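Local coordinates for protein polymerase X (PDB 2W9M) that probably catalyses template-directed DNA synthesis as a family X DNA polymerase and carries a zinc-binding polymerase and histidinol phosphatase (PHP) domain, at residues Ala89-Pro94 with Ala368-Gly373. Numbering follows the deposited sequence.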
ATOM      1  N   ALA A  89       5.980  15.651  -1.794  1.00 25.30           N
ATOM      2  CA  ALA A  89       5.233  14.828  -0.849  1.00 34.69           C
ATOM      3  C   ALA A  89       4.085  14.113  -1.551  1.00 33.35           C
ATOM      4  O   ALA A  89       3.716  12.999  -1.180  1.00 36.53           O
ATOM      5  CB  ALA A  89       4.711  15.669   0.305  1.00 23.46           C
ATOM      6  N   GLY A  90       3.529  14.754  -2.574  1.00 30.88           N
ATOM      7  CA  GLY A  90       2.391  14.203  -3.286  1.00 32.34           C
ATOM      8  C   GLY A  90       2.764  13.296  -4.444  1.00 38.12           C
ATOM      9  O   GLY A  90       1.922  12.549  -4.946  1.00 35.50           O
ATOM     10  N   GLN A  91       4.026  13.349  -4.864  1.00 33.72           N
ATOM     11  CA  GLN A  91       4.465  12.585  -6.027  1.00 36.10           C
ATOM     12  C   GLN A  91       5.254  11.339  -5.656  1.00 32.38           C
ATOM     13  O   GLN A  91       5.149  10.304  -6.321  1.00 43.12           O
ATOM     14  CB  GLN A  91       5.296  13.467  -6.954  1.00 28.76           C
ATOM     15  CG  GLN A  91       4.526  14.644  -7.511  1.00 30.82           C
ATOM     16  CD  GLN A  91       5.396  15.546  -8.343  1.00 36.17           C
ATOM     17  OE1 GLN A  91       6.432  15.122  -8.853  1.00 39.99           O
ATOM     18  NE2 GLN A  91       4.986  16.801  -8.486  1.00 38.41           N
ATOM     19  N   LEU A  92       6.046  11.442  -4.593  1.00 30.17           N
ATOM     20  CA  LEU A  92       6.924  10.352  -4.186  1.00 31.52           C
ATOM     21  C   LEU A  92       6.166   9.175  -3.570  1.00 29.42           C
ATOM     22  O   LEU A  92       5.091   9.351  -2.994  1.00 32.70           O
ATOM     23  CB  LEU A  92       7.993  10.871  -3.223  1.00 34.07           C
ATOM     24  CG  LEU A  92       9.013  11.820  -3.861  1.00 35.29           C
ATOM     25  CD1 LEU A  92       9.958  12.380  -2.812  1.00 35.76           C
ATOM     26  CD2 LEU A  92       9.793  11.125  -4.979  1.00 29.80           C
ATOM     27  N   PRO A  93       6.722   7.962  -3.711  1.00 29.46           N
ATOM     28  CA  PRO A  93       6.131   6.746  -3.145  1.00 30.03           C
ATOM     29  C   PRO A  93       6.129   6.810  -1.624  1.00 32.31           C
ATOM     30  O   PRO A  93       7.048   7.383  -1.046  1.00 32.27           O
ATOM     31  CB  PRO A  93       7.084   5.642  -3.610  1.00 21.95           C
ATOM     32  CG  PRO A  93       7.842   6.225  -4.752  1.00 33.21           C
ATOM     33  CD  PRO A  93       7.963   7.678  -4.449  1.00 29.03           C
ATOM     34  N   PRO A  94       5.110   6.222  -0.984  1.00 30.69           N
ATOM     35  CA  PRO A  94       4.961   6.216   0.476  1.00 37.24           C
ATOM     36  C   PRO A  94       6.202   5.689   1.193  1.00 32.05           C
ATOM     37  O   PRO A  94       6.624   6.267   2.190  1.00 39.70           O
ATOM     38  CB  PRO A  94       3.790   5.258   0.698  1.00 29.58           C
ATOM     39  CG  PRO A  94       3.001   5.344  -0.555  1.00 38.91           C
ATOM     40  CD  PRO A  94       4.006   5.514  -1.652  1.00 33.79           C
ATOM     41  N   ALA A 368       4.605  14.914 -12.929  1.00 32.56           N
ATOM     42  CA  ALA A 368       5.255  14.384 -11.737  1.00 36.58           C
ATOM     43  C   ALA A 368       6.757  14.615 -11.832  1.00 29.37           C
ATOM     44  O   ALA A 368       7.520  13.696 -12.127  1.00 27.78           O
ATOM     45  CB  ALA A 368       4.944  12.900 -11.560  1.00 32.62           C
ATOM     46  N   TYR A 369       7.170  15.850 -11.568  1.00 37.04           N
ATOM     47  CA  TYR A 369       8.556  16.271 -11.743  1.00 39.24           C
ATOM     48  C   TYR A 369       9.519  15.640 -10.737  1.00 38.17           C
ATOM     49  O   TYR A 369      10.632  15.252 -11.094  1.00 39.77           O
ATOM     50  CB  TYR A 369       8.653  17.797 -11.671  1.00 46.83           C
ATOM     51  CG  TYR A 369      10.027  18.323 -11.994  1.00 51.80           C
ATOM     52  CD1 TYR A 369      10.362  18.690 -13.289  1.00 64.03           C
ATOM     53  CD2 TYR A 369      10.994  18.445 -11.006  1.00 59.10           C
ATOM     54  CE1 TYR A 369      11.621  19.168 -13.592  1.00 77.10           C
ATOM     55  CE2 TYR A 369      12.258  18.922 -11.299  1.00 74.08           C
ATOM     56  CZ  TYR A 369      12.563  19.282 -12.594  1.00 80.35           C
ATOM     57  OH  TYR A 369      13.817  19.752 -12.897  1.00 76.08           O
ATOM     58  N   TYR A 370       9.093  15.540  -9.484  1.00 37.62           N
ATOM     59  CA  TYR A 370       9.959  15.027  -8.430  1.00 34.70           C
ATOM     60  C   TYR A 370       9.976  13.506  -8.397  1.00 33.11           C
ATOM     61  O   TYR A 370      10.670  12.905  -7.580  1.00 49.34           O
ATOM     62  CB  TYR A 370       9.558  15.603  -7.071  1.00 34.26           C
ATOM     63  CG  TYR A 370       9.680  17.108  -7.018  1.00 40.44           C
ATOM     64  CD1 TYR A 370       8.590  17.922  -7.296  1.00 43.78           C
ATOM     65  CD2 TYR A 370      10.892  17.716  -6.718  1.00 45.46           C
ATOM     66  CE1 TYR A 370       8.699  19.302  -7.264  1.00 51.46           C
ATOM     67  CE2 TYR A 370      11.012  19.095  -6.682  1.00 50.09           C
ATOM     68  CZ  TYR A 370       9.911  19.883  -6.955  1.00 60.87           C
ATOM     69  OH  TYR A 370      10.022  21.253  -6.923  1.00 61.13           O
ATOM     70  N   ALA A 371       9.218  12.891  -9.299  1.00 36.46           N
ATOM     71  CA  ALA A 371       9.182  11.437  -9.408  1.00 21.86           C
ATOM     72  C   ALA A 371       9.740  10.975 -10.753  1.00 33.76           C
ATOM     73  O   ALA A 371       9.505   9.845 -11.179  1.00 28.62           O
ATOM     74  CB  ALA A 371       7.771  10.937  -9.215  1.00 28.32           C
ATOM     75  N   ASN A 372      10.474  11.865 -11.419  1.00 36.01           N
ATOM     76  CA  ASN A 372      11.128  11.548 -12.683  1.00 24.88           C
ATOM     77  C   ASN A 372      10.143  11.128 -13.771  1.00 24.38           C
ATOM     78  O   ASN A 372      10.373  10.155 -14.489  1.00 26.91           O
ATOM     79  CB  ASN A 372      12.190  10.463 -12.468  1.00 28.07           C
ATOM     80  CG  ASN A 372      13.145  10.331 -13.640  1.00 36.18           C
ATOM     81  OD1 ASN A 372      13.520  11.320 -14.273  1.00 37.90           O
ATOM     82  ND2 ASN A 372      13.551   9.100 -13.930  1.00 39.59           N
ATOM     83  N   GLY A 373       9.048  11.870 -13.884  1.00 22.41           N
ATOM     84  CA  GLY A 373       8.018  11.574 -14.862  1.00 21.90           C
ATOM     85  C   GLY A 373       8.534  11.628 -16.287  1.00 28.49           C
ATOM     86  O   GLY A 373       9.513  12.305 -16.577  1.00 29.22           O
TER
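Gln91 brings its amide to the ring of Tyr370, where NE2 lies at the edge, in the ring plane, 4.0 Å from CD1; the two planes stand 48° apart. One face of the ring carries Tyr369 CD2 over its centre. Around the same tyrosine pack Leu24 of helix 10-26 and Ala87 of helix 83-91. The amide illustrates how a single side-chain carbonyl can accept one backbone N-H of a loop. With CG beside its own backbone N (chi1 -62°) and the chain extended beyond, Gln91 presents OE1 to the turn, where it accepts the N-H of Tyr370 at 2.8 Å. This bond is bent, 142° at the hydrogen, with the donor somewhat off the carbonyl plane. The amide carbon CD of Gln91 lies 3.6 Å from Ala368 CA, and nearer the backbone Gln91 CB meets Ala371 CB at 4.2 Å. Leu92 adds CD2 against Tyr370 O. Ala371 sits close to Asp339 and Ala368 to His364, both zinc ligands, while Gly90 O is hydrogen-bonded to ND1 of the ligand His428. The arrangement thus joins helix 83-91 and the residues just after it to the loop following strand 358-364, beside the multi-zinc site characteristic of PHP domains.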